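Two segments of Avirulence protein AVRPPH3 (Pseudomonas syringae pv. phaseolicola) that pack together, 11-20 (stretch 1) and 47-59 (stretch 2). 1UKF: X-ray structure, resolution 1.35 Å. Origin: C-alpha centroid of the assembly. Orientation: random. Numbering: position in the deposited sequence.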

ATOM      1  N   ASP A  11     -13.173   6.067  -0.545  1.00  9.13           N
ATOM      2  CA  ASP A  11     -12.195   6.776   0.267  1.00  9.08           C
ATOM      3  C   ASP A  11     -12.488   6.335   1.696  1.00  9.14           C
ATOM      4  O   ASP A  11     -13.447   6.805   2.312  1.00  9.41           O
ATOM      5  CB  ASP A  11     -12.384   8.287   0.140  1.00  9.88           C
ATOM      6  CG  ASP A  11     -11.428   9.073   1.022  1.00 11.60           C
ATOM      7  OD1 ASP A  11     -10.735   8.462   1.867  1.00 11.57           O
ATOM      8  OD2 ASP A  11     -11.375  10.313   0.876  1.00 14.83           O
ATOM      9  N   VAL A  12     -11.675   5.423   2.215  1.00  8.40           N
ATOM     10  CA  VAL A  12     -11.882   4.908   3.563  1.00  9.05           C
ATOM     11  C   VAL A  12     -10.811   5.368   4.547  1.00  8.88           C
ATOM     12  O   VAL A  12     -10.735   4.860   5.667  1.00  8.60           O
ATOM     13  CB  VAL A  12     -11.926   3.355   3.551  1.00  9.34           C
ATOM     14  CG1 VAL A  12     -13.098   2.882   2.705  1.00  9.45           C
ATOM     15  CG2 VAL A  12     -10.620   2.783   3.001  1.00 10.33           C
ATOM     16  N   ASN A  13     -10.025   6.368   4.146  1.00  9.26           N
ATOM     17  CA  ASN A  13      -8.924   6.856   4.975  1.00  8.93           C
ATOM     18  C   ASN A  13      -9.125   8.213   5.647  1.00  9.55           C
ATOM     19  O   ASN A  13      -8.153   8.899   5.967  1.00  9.79           O
ATOM     20  CB  ASN A  13      -7.645   6.877   4.124  1.00 10.06           C
ATOM     21  CG  ASN A  13      -6.382   6.989   4.960  1.00  9.69           C
ATOM     22  OD1 ASN A  13      -6.263   6.365   6.015  1.00 10.04           O
ATOM     23  ND2 ASN A  13      -5.418   7.767   4.474  1.00 11.05           N
ATOM     24  N   HIS A  14     -10.371   8.604   5.890  1.00 10.00           N
ATOM     25  CA  HIS A  14     -10.616   9.889   6.535  1.00 10.81           C
ATOM     26  C   HIS A  14      -9.931   9.984   7.901  1.00 11.01           C
ATOM     27  O   HIS A  14      -9.560  11.077   8.338  1.00 12.17           O
ATOM     28  CB  HIS A  14     -12.121  10.127   6.705  1.00 12.48           C
ATOM     29  CG  HIS A  14     -12.457  11.456   7.311  1.00 13.29           C
ATOM     30  ND1 HIS A  14     -12.300  12.645   6.631  1.00 15.52           N
ATOM     31  CD2 HIS A  14     -12.919  11.783   8.541  1.00 14.84           C
ATOM     32  CE1 HIS A  14     -12.651  13.649   7.417  1.00 14.86           C
ATOM     33  NE2 HIS A  14     -13.030  13.152   8.581  1.00 16.58           N
ATOM     34  N   ASN A  15      -9.764   8.845   8.569  1.00 10.98           N
ATOM     35  CA  ASN A  15      -9.143   8.818   9.890  1.00 11.77           C
ATOM     36  C   ASN A  15      -7.626   8.646   9.891  1.00 11.82           C
ATOM     37  O   ASN A  15      -7.024   8.429  10.945  1.00 12.62           O
ATOM     38  CB  ASN A  15      -9.793   7.727  10.747  1.00 12.35           C
ATOM     39  CG  ASN A  15     -11.267   7.991  11.005  1.00 16.25           C
ATOM     40  OD1 ASN A  15     -11.639   9.047  11.515  1.00 18.52           O
ATOM     41  ND2 ASN A  15     -12.113   7.027  10.658  1.00 17.06           N
ATOM     42  N   ASN A  16      -7.011   8.730   8.715  1.00 11.78           N
ATOM     43  CA  ASN A  16      -5.557   8.622   8.594  1.00 12.98           C
ATOM     44  C   ASN A  16      -4.950   7.397   9.269  1.00 12.33           C
ATOM     45  O   ASN A  16      -4.082   7.513  10.136  1.00 12.76           O
ATOM     46  CB  ASN A  16      -4.899   9.883   9.157  1.00 16.58           C
ATOM     47  CG  ASN A  16      -5.259  11.122   8.371  1.00 20.82           C
ATOM     48  OD1 ASN A  16      -4.953  11.227   7.184  1.00 24.67           O
ATOM     49  ND2 ASN A  16      -5.916  12.072   9.028  1.00 25.81           N
ATOM     50  N   ILE A  17      -5.406   6.221   8.856  1.00 10.76           N
ATOM     51  CA  ILE A  17      -4.913   4.965   9.400  1.00 10.26           C
ATOM     52  C   ILE A  17      -4.543   4.075   8.215  1.00  8.69           C
ATOM     53  O   ILE A  17      -4.835   2.883   8.193  1.00  9.25           O
ATOM     54  CB  ILE A  17      -6.000   4.280  10.273  1.00  8.95           C
ATOM     55  CG1 ILE A  17      -7.345   4.264   9.535  1.00  9.82           C
ATOM     56  CG2 ILE A  17      -6.143   5.026  11.597  1.00  9.96           C
ATOM     57  CD1 ILE A  17      -8.394   3.383  10.190  1.00 10.45           C
ATOM     58  N   CYS A  18      -3.862   4.671   7.241  1.00  8.66           N
ATOM     59  CA  CYS A  18      -3.489   3.968   6.016  1.00  9.19           C
ATOM     60  C   CYS A  18      -2.696   2.672   6.141  1.00  7.82           C
ATOM     61  O   CYS A  18      -3.037   1.688   5.480  1.00  8.52           O
ATOM     62  CB  CYS A  18      -2.780   4.922   5.041  1.00  8.65           C
ATOM     63  SG  CYS A  18      -1.462   5.965   5.709  1.00 12.41           S
ATOM     64  N   ALA A  19      -1.653   2.647   6.967  1.00  8.86           N
ATOM     65  CA  ALA A  19      -0.871   1.425   7.115  1.00  9.51           C
ATOM     66  C   ALA A  19      -1.737   0.299   7.677  1.00  8.58           C
ATOM     67  O   ALA A  19      -1.663  -0.840   7.212  1.00  8.94           O
ATOM     68  CB  ALA A  19       0.338   1.669   8.014  1.00 10.12           C
ATOM     69  N   GLY A  20      -2.553   0.622   8.679  1.00  9.03           N
ATOM     70  CA  GLY A  20      -3.427  -0.372   9.279  1.00  8.59           C
ATOM     71  C   GLY A  20      -4.480  -0.884   8.309  1.00  8.29           C
ATOM     72  O   GLY A  20      -4.716  -2.090   8.230  1.00  8.87           O
ATOM     73  N   GLY A  47     -13.885  -3.776   9.259  1.00 11.60           N
ATOM     74  CA  GLY A  47     -12.540  -3.536   8.760  1.00 11.40           C
ATOM     75  C   GLY A  47     -11.970  -2.186   9.152  1.00 10.95           C
ATOM     76  O   GLY A  47     -10.753  -2.049   9.288  1.00 12.65           O
ATOM     77  N   GLN A  48     -12.829  -1.186   9.323  1.00 10.69           N
ATOM     78  CA  GLN A  48     -12.362   0.137   9.717  1.00 10.66           C
ATOM     79  C   GLN A  48     -11.796   0.036  11.134  1.00 11.80           C
ATOM     80  O   GLN A  48     -10.724   0.571  11.420  1.00 12.53           O
ATOM     81  CB  GLN A  48     -13.513   1.153   9.657  1.00 10.49           C
ATOM     82  CG  GLN A  48     -13.156   2.563  10.125  1.00 10.39           C
ATOM     83  CD  GLN A  48     -12.318   3.382   9.144  1.00  9.40           C
ATOM     84  OE1 GLN A  48     -11.756   4.409   9.523  1.00 10.51           O
ATOM     85  NE2 GLN A  48     -12.251   2.952   7.889  1.00 10.51           N
ATOM     86  N   SER A  49     -12.502  -0.664  12.021  1.00 11.91           N
ATOM     87  CA  SER A  49     -12.027  -0.831  13.392  1.00 14.05           C
ATOM     88  C   SER A  49     -10.792  -1.723  13.450  1.00 13.15           C
ATOM     89  O   SER A  49      -9.848  -1.431  14.183  1.00 12.57           O
ATOM     90  CB  SER A  49     -13.121  -1.421  14.285  1.00 15.65           C
ATOM     91  OG  SER A  49     -14.028  -0.421  14.709  1.00 22.76           O
ATOM     92  N   ARG A  50     -10.795  -2.811  12.685  1.00 12.21           N
ATOM     93  CA  ARG A  50      -9.649  -3.713  12.675  1.00 12.22           C
ATOM     94  C   ARG A  50      -8.446  -2.966  12.100  1.00 12.44           C
ATOM     95  O   ARG A  50      -7.327  -3.084  12.606  1.00 12.16           O
ATOM     96  CB  ARG A  50      -9.943  -4.958  11.833  1.00 15.09           C
ATOM     97  CG  ARG A  50      -8.977  -6.106  12.076  1.00 19.56           C
ATOM     98  CD  ARG A  50      -9.187  -6.715  13.456  1.00 21.89           C
ATOM     99  NE  ARG A  50      -8.145  -7.678  13.804  1.00 24.80           N
ATOM    100  CZ  ARG A  50      -6.889  -7.352  14.092  1.00 25.41           C
ATOM    101  NH1 ARG A  50      -6.509  -6.081  14.076  1.00 26.72           N
ATOM    102  NH2 ARG A  50      -6.011  -8.299  14.394  1.00 27.72           N
ATOM    103  N   GLY A  51      -8.684  -2.196  11.042  1.00 11.16           N
ATOM    104  CA  GLY A  51      -7.615  -1.432  10.428  1.00 11.79           C
ATOM    105  C   GLY A  51      -7.054  -0.425  11.411  1.00 10.71           C
ATOM    106  O   GLY A  51      -5.847  -0.197  11.461  1.00 10.65           O
ATOM    107  N   SER A  52      -7.930   0.185  12.203  1.00 10.40           N
ATOM    108  CA  SER A  52      -7.493   1.156  13.195  1.00 11.56           C
ATOM    109  C   SER A  52      -6.614   0.471  14.238  1.00 11.95           C
ATOM    110  O   SER A  52      -5.586   1.013  14.651  1.00 11.92           O
ATOM    111  CB  SER A  52      -8.704   1.807  13.872  1.00 12.51           C
ATOM    112  OG  SER A  52      -8.295   2.758  14.837  1.00 17.56           O
ATOM    113  N   GLU A  53      -7.014  -0.728  14.653  1.00 10.95           N
ATOM    114  CA  GLU A  53      -6.249  -1.495  15.632  1.00 11.95           C
ATOM    115  C   GLU A  53      -4.873  -1.828  15.064  1.00 10.92           C
ATOM    116  O   GLU A  53      -3.864  -1.734  15.763  1.00 11.34           O
ATOM    117  CB  GLU A  53      -6.977  -2.791  15.991  1.00 13.96           C
ATOM    118  CG  GLU A  53      -8.298  -2.606  16.711  1.00 22.53           C
ATOM    119  CD  GLU A  53      -8.923  -3.932  17.094  1.00 25.72           C
ATOM    120  OE1 GLU A  53      -8.261  -4.711  17.813  1.00 28.67           O
ATOM    121  OE2 GLU A  53     -10.069  -4.199  16.675  1.00 30.09           O
ATOM    122  N   ARG A  54      -4.829  -2.234  13.799  1.00 10.53           N
ATOM    123  CA  ARG A  54      -3.553  -2.549  13.176  1.00 10.23           C
ATOM    124  C   ARG A  54      -2.711  -1.286  13.068  1.00  9.89           C
ATOM    125  O   ARG A  54      -1.492  -1.331  13.235  1.00  9.77           O
ATOM    126  CB  ARG A  54      -3.753  -3.151  11.784  1.00 11.08           C
ATOM    127  CG  ARG A  54      -4.457  -4.501  11.776  1.00 10.93           C
ATOM    128  CD  ARG A  54      -4.426  -5.122  10.383  1.00 10.73           C
ATOM    129  NE  ARG A  54      -5.304  -6.285  10.266  1.00 12.12           N
ATOM    130  CZ  ARG A  54      -5.055  -7.482  10.792  1.00 12.40           C
ATOM    131  NH1 ARG A  54      -3.941  -7.698  11.478  1.00 13.65           N
ATOM    132  NH2 ARG A  54      -5.934  -8.465  10.636  1.00 14.57           N
ATOM    133  N   HIS A  55      -3.350  -0.153  12.795  1.00  9.81           N
ATOM    134  CA  HIS A  55      -2.594   1.080  12.683  1.00  8.71           C
ATOM    135  C   HIS A  55      -1.983   1.443  14.035  1.00 10.30           C
ATOM    136  O   HIS A  55      -0.934   2.090  14.098  1.00 10.02           O
ATOM    137  CB  HIS A  55      -3.468   2.226  12.177  1.00  9.54           C
ATOM    138  CG  HIS A  55      -2.678   3.332  11.557  1.00  8.95           C
ATOM    139  ND1 HIS A  55      -2.038   3.191  10.345  1.00  9.78           N
ATOM    140  CD2 HIS A  55      -2.346   4.559  12.021  1.00  9.94           C
ATOM    141  CE1 HIS A  55      -1.340   4.284  10.091  1.00 11.50           C
ATOM    142  NE2 HIS A  55      -1.509   5.129  11.092  1.00 10.78           N
ATOM    143  N   GLN A  56      -2.640   1.037  15.117  1.00 11.43           N
ATOM    144  CA  GLN A  56      -2.112   1.303  16.448  1.00 11.28           C
ATOM    145  C   GLN A  56      -0.853   0.463  16.659  1.00 11.01           C
ATOM    146  O   GLN A  56       0.073   0.892  17.346  1.00 11.72           O
ATOM    147  CB  GLN A  56      -3.153   0.986  17.522  1.00 11.70           C
ATOM    148  CG  GLN A  56      -4.367   1.902  17.489  1.00 18.81           C
ATOM    149  CD  GLN A  56      -5.137   1.880  18.794  1.00 21.38           C
ATOM    150  OE1 GLN A  56      -5.318   0.827  19.402  1.00 24.79           O
ATOM    151  NE2 GLN A  56      -5.600   3.046  19.228  1.00 24.12           N
ATOM    152  N   VAL A  57      -0.820  -0.733  16.073  1.00 10.93           N
ATOM    153  CA  VAL A  57       0.364  -1.582  16.175  1.00 11.23           C
ATOM    154  C   VAL A  57       1.491  -0.841  15.450  1.00 11.14           C
ATOM    155  O   VAL A  57       2.621  -0.784  15.930  1.00 11.25           O
ATOM    156  CB  VAL A  57       0.133  -2.961  15.510  1.00 12.96           C
ATOM    157  CG1 VAL A  57       1.438  -3.738  15.458  1.00 14.35           C
ATOM    158  CG2 VAL A  57      -0.908  -3.747  16.291  1.00 15.81           C
ATOM    159  N   TYR A  58       1.174  -0.274  14.288  1.00 10.22           N
ATOM    160  CA  TYR A  58       2.140   0.494  13.509  1.00  8.98           C
ATOM    161  C   TYR A  58       2.651   1.680  14.336  1.00  9.25           C
ATOM    162  O   TYR A  58       3.861   1.896  14.442  1.00 10.02           O
ATOM    163  CB  TYR A  58       1.482   1.008  12.224  1.00  9.84           C
ATOM    164  CG  TYR A  58       2.335   1.965  11.422  1.00  9.96           C
ATOM    165  CD1 TYR A  58       3.286   1.496  10.518  1.00 10.64           C
ATOM    166  CD2 TYR A  58       2.197   3.341  11.581  1.00 10.72           C
ATOM    167  CE1 TYR A  58       4.080   2.378   9.789  1.00 11.98           C
ATOM    168  CE2 TYR A  58       2.986   4.231  10.859  1.00 11.80           C
ATOM    169  CZ  TYR A  58       3.923   3.744   9.966  1.00 11.30           C
ATOM    170  OH  TYR A  58       4.710   4.626   9.254  1.00 14.77           O
ATOM    171  N   ASN A  59       1.726   2.442  14.919  1.00  9.29           N
ATOM    172  CA  ASN A  59       2.089   3.605  15.728  1.00  9.41           C
ATOM    173  C   ASN A  59       2.919   3.231  16.947  1.00  8.64           C
ATOM    174  O   ASN A  59       3.869   3.936  17.290  1.00 10.27           O
ATOM    175  CB  ASN A  59       0.845   4.362  16.204  1.00  9.58           C
ATOM    176  CG  ASN A  59       0.160   5.125  15.093  1.00 12.24           C
ATOM    177  OD1 ASN A  59       0.786   5.496  14.101  1.00 13.24           O
ATOM    178  ND2 ASN A  59      -1.130   5.384  15.267  1.00 11.39           N
TER
HETATM  179  O   HOH W   1     -10.174   6.096   8.069  1.00  9.82           O

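A helix can pair with the polar groups of a neighbouring segment through its side chains, and two backbones can approach closely where one of them carries no side chain; these two segments of AVRPPH3 illustrate both. Stretch 2 is helical throughout, whereas stretch 1 runs through a type I turn, Asn13 to Asn16, before entering a helix of its own. The gap narrows along the way, from 7.8 Å between the CA atoms of Val12 and Gln48 to 3.8 Å between those of Gly20 and His55.

At Gln48 the wide gap is bridged by a long side chain whose amide both gives and accepts. Gln48 NE2 donates to Val12 O (3.3 Å, nearly linear), while Gln48 OE1 accepts from Asn15 ND2 at 2.9 Å. Water 1 reinforces the join, donating to Val12 O and Gln48 OE1 and accepting from Asn15 N.

One turn on, at Gly51, the backbones close in because Gly20 has no side chain: Gly20 CA lies 3.3 Å from Gly51 O in a CA-H...O contact. A CB on Gly20 would sit only 2.0 Å from Gly51 O, so the approach depends on its absence. Beside it, Ile17 CD1 rests 4.0 Å from Ser52 CB, a van der Waals contact between carbons.

Arg54 contributes its aliphatic portion, Arg54 CD lying 3.7 Å from Gly20 O, before its end leads away to partners elsewhere in the structure.

His55 is the hub, using ring face and ring edge differently. Ile17 CA sits over the face, 3.5 Å from the His55 ring centroid, in a CH-pi contact; at the edge, His55 ND1 accepts a hydrogen bond from Gly20 N (3.1 Å), satisfying an amide in the first turn of the helix. Finally, Tyr58 offers its ring face to Ala19, whose CB lies 4.0 Å from the Tyr58 ring centroid, a second CH-pi contact that closes the interface.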